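Local atomic coordinates of conserved domain protein (PDB entry 3PNN), a protein that is a probable glycosyltransferase with a Rossmann-like alpha/beta/alpha fold, thought to form glycosidic linkages by transferring a sugar from an activated donor. Residues Lys99-Asn104 with Ile233-Ala238. Sequence-based numbering, arbitrary orientation.
Sequences KPWGTN and INFLNA
The indole of Trp-101 meets Phe-235 and Leu-236, consecutive residues of helix 223-239, and so joins the loop before helix 103-108 to a second helix of the Rossmann-like alpha/beta/alpha fold. All three side chains are buried, and the contact is wholly apolar. Leu-236 lies over one face of the indole: its CD2 sits 4.2 Å from the centroid of the six-membered ring and 13° off the ring normal, a CH-pi contact, with the leucine side chain at about a right angle to that of the tryptophan. Leu-236 leaves its backbone alongside the loop rather than toward it; with CG anti to the carbonyl carbon (chi1 -66°), the CD2 branch reaches the ring, while CD1 takes the extended position anti to CA (chi2 165°). Phe-235 does point at the loop from its backbone, and its ring presents an edge, with Trp-101 CE3 close to the phenyl plane; its CE2 comes at the indole obliquely, the two ring planes nearly perpendicular. The indole is also fixed by a hydrogen bond from NE1 to the carbonyl oxygen of Leu-84 and makes a cation-pi contact with Arg-97, while the ring of His-105 meets it edge-to-face. Phe-247, whose ring meets that of Phe-235, is also tied to Trp-101 through the backbone. Trp-101 CE3 and Phe-235 CE2 approach to 3.9 Å, against 4.1 Å between Trp-101 CZ3 and Leu-236 CD2.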
loop_
_atom_site.group_PDB
_atom_site.type_symbol
_atom_site.label_atom_id
_atom_site.label_comp_id
_atom_site.label_asym_id
_atom_site.label_seq_id
_atom_site.Cartn_x
_atom_site.Cartn_y
_atom_site.Cartn_z
ATOM N N LYS A 99 2.301 20.134 -1.035
ATOM C CA LYS A 99 2.039 18.788 -0.550
ATOM C C LYS A 99 1.509 17.886 -1.669
ATOM O O LYS A 99 0.591 18.265 -2.393
ATOM C CB LYS A 99 1.033 18.848 0.596
ATOM C CG LYS A 99 0.663 17.496 1.167
ATOM C CD LYS A 99 -0.140 17.670 2.443
ATOM C CE LYS A 99 -0.255 16.369 3.211
ATOM N NZ LYS A 99 -0.663 16.615 4.623
ATOM N N PRO A 100 2.101 16.691 -1.824
ATOM C CA PRO A 100 1.643 15.752 -2.855
ATOM C C PRO A 100 0.164 15.415 -2.698
ATOM O O PRO A 100 -0.356 15.395 -1.580
ATOM C CB PRO A 100 2.503 14.507 -2.612
ATOM C CG PRO A 100 3.778 15.062 -1.997
ATOM C CD PRO A 100 3.333 16.239 -1.157
ATOM N N TRP A 101 -0.490 15.126 -3.816
ATOM C CA TRP A 101 -1.942 14.955 -3.842
ATOM C C TRP A 101 -2.490 13.749 -3.091
ATOM O O TRP A 101 -3.680 13.717 -2.777
ATOM C CB TRP A 101 -2.448 14.949 -5.281
ATOM C CG TRP A 101 -2.286 16.269 -5.956
ATOM C CD1 TRP A 101 -1.431 16.564 -6.978
ATOM C CD2 TRP A 101 -2.999 17.486 -5.667
ATOM N NE1 TRP A 101 -1.564 17.881 -7.340
ATOM C CE2 TRP A 101 -2.520 18.470 -6.554
ATOM C CE3 TRP A 101 -3.990 17.835 -4.743
ATOM C CZ2 TRP A 101 -2.996 19.786 -6.544
ATOM C CZ3 TRP A 101 -4.472 19.142 -4.740
ATOM C CH2 TRP A 101 -3.972 20.101 -5.635
ATOM N N GLY A 102 -1.651 12.747 -2.821
ATOM C CA GLY A 102 -2.082 11.612 -2.015
ATOM C C GLY A 102 -1.875 10.252 -2.670
ATOM O O GLY A 102 -1.550 10.174 -3.854
ATOM N N THR A 103 -2.074 9.175 -1.913
ATOM C CA THR A 103 -1.788 7.834 -2.426
ATOM C C THR A 103 -2.573 7.420 -3.673
ATOM O O THR A 103 -2.050 6.673 -4.507
ATOM C CB THR A 103 -1.967 6.724 -1.357
ATOM O OG1 THR A 103 -3.326 6.724 -0.890
ATOM C CG2 THR A 103 -1.015 6.958 -0.194
ATOM N N ASN A 104 -3.827 7.849 -3.797
ATOM C CA ASN A 104 -4.576 7.439 -4.983
ATOM C C ASN A 104 -4.173 8.287 -6.204
ATOM O O ASN A 104 -4.334 7.847 -7.333
ATOM C CB ASN A 104 -6.096 7.411 -4.741
ATOM C CG ASN A 104 -6.805 6.340 -5.570
ATOM O OD1 ASN A 104 -6.777 6.364 -6.799
ATOM N ND2 ASN A 104 -7.464 5.410 -4.894
ATOM N N ILE A 233 -11.319 14.149 -10.254
ATOM C CA ILE A 233 -11.948 15.374 -10.745
ATOM C C ILE A 233 -12.885 15.946 -9.681
ATOM O O ILE A 233 -12.872 17.152 -9.416
ATOM C CB ILE A 233 -12.703 15.141 -12.085
ATOM C CG1 ILE A 233 -11.683 14.952 -13.216
ATOM C CG2 ILE A 233 -13.662 16.311 -12.399
ATOM C CD1 ILE A 233 -12.257 14.312 -14.464
ATOM N N ASN A 234 -13.684 15.080 -9.061
ATOM C CA ASN A 234 -14.613 15.534 -8.024
ATOM C C ASN A 234 -13.843 16.120 -6.858
ATOM O O ASN A 234 -14.194 17.173 -6.326
ATOM C CB ASN A 234 -15.492 14.375 -7.540
ATOM C CG ASN A 234 -16.543 13.976 -8.560
ATOM O OD1 ASN A 234 -16.831 14.725 -9.491
ATOM N ND2 ASN A 234 -17.116 12.788 -8.391
ATOM N N PHE A 235 -12.782 15.420 -6.473
ATOM C CA PHE A 235 -11.917 15.849 -5.384
ATOM C C PHE A 235 -11.293 17.210 -5.651
ATOM O O PHE A 235 -11.369 18.108 -4.810
ATOM C CB PHE A 235 -10.822 14.810 -5.154
ATOM C CG PHE A 235 -9.704 15.297 -4.277
ATOM C CD1 PHE A 235 -9.802 15.210 -2.897
ATOM C CD2 PHE A 235 -8.561 15.846 -4.834
ATOM C CE1 PHE A 235 -8.766 15.654 -2.085
ATOM C CE2 PHE A 235 -7.526 16.296 -4.031
ATOM C CZ PHE A 235 -7.626 16.198 -2.656
ATOM N N LEU A 236 -10.672 17.367 -6.817
ATOM C CA LEU A 236 -10.082 18.653 -7.198
ATOM C C LEU A 236 -11.104 19.787 -7.185
ATOM O O LEU A 236 -10.817 20.905 -6.739
ATOM C CB LEU A 236 -9.418 18.550 -8.572
ATOM C CG LEU A 236 -8.208 17.605 -8.586
ATOM C CD1 LEU A 236 -7.793 17.246 -10.004
ATOM C CD2 LEU A 236 -7.048 18.228 -7.822
ATOM N N ASN A 237 -12.300 19.508 -7.683
ATOM C CA ASN A 237 -13.354 20.512 -7.667
ATOM C C ASN A 237 -13.742 20.949 -6.255
ATOM O O ASN A 237 -14.048 22.113 -6.031
ATOM C CB ASN A 237 -14.583 20.024 -8.437
ATOM C CG ASN A 237 -14.425 20.182 -9.934
ATOM O OD1 ASN A 237 -13.769 21.114 -10.401
ATOM N ND2 ASN A 237 -15.023 19.274 -10.694
ATOM N N ALA A 238 -13.721 20.016 -5.309
ATOM C CA ALA A 238 -14.185 20.296 -3.953
ATOM C C ALA A 238 -13.079 20.793 -3.027
ATOM O O ALA A 238 -13.322 21.651 -2.173
ATOM C CB ALA A 238 -14.852 19.069 -3.359
#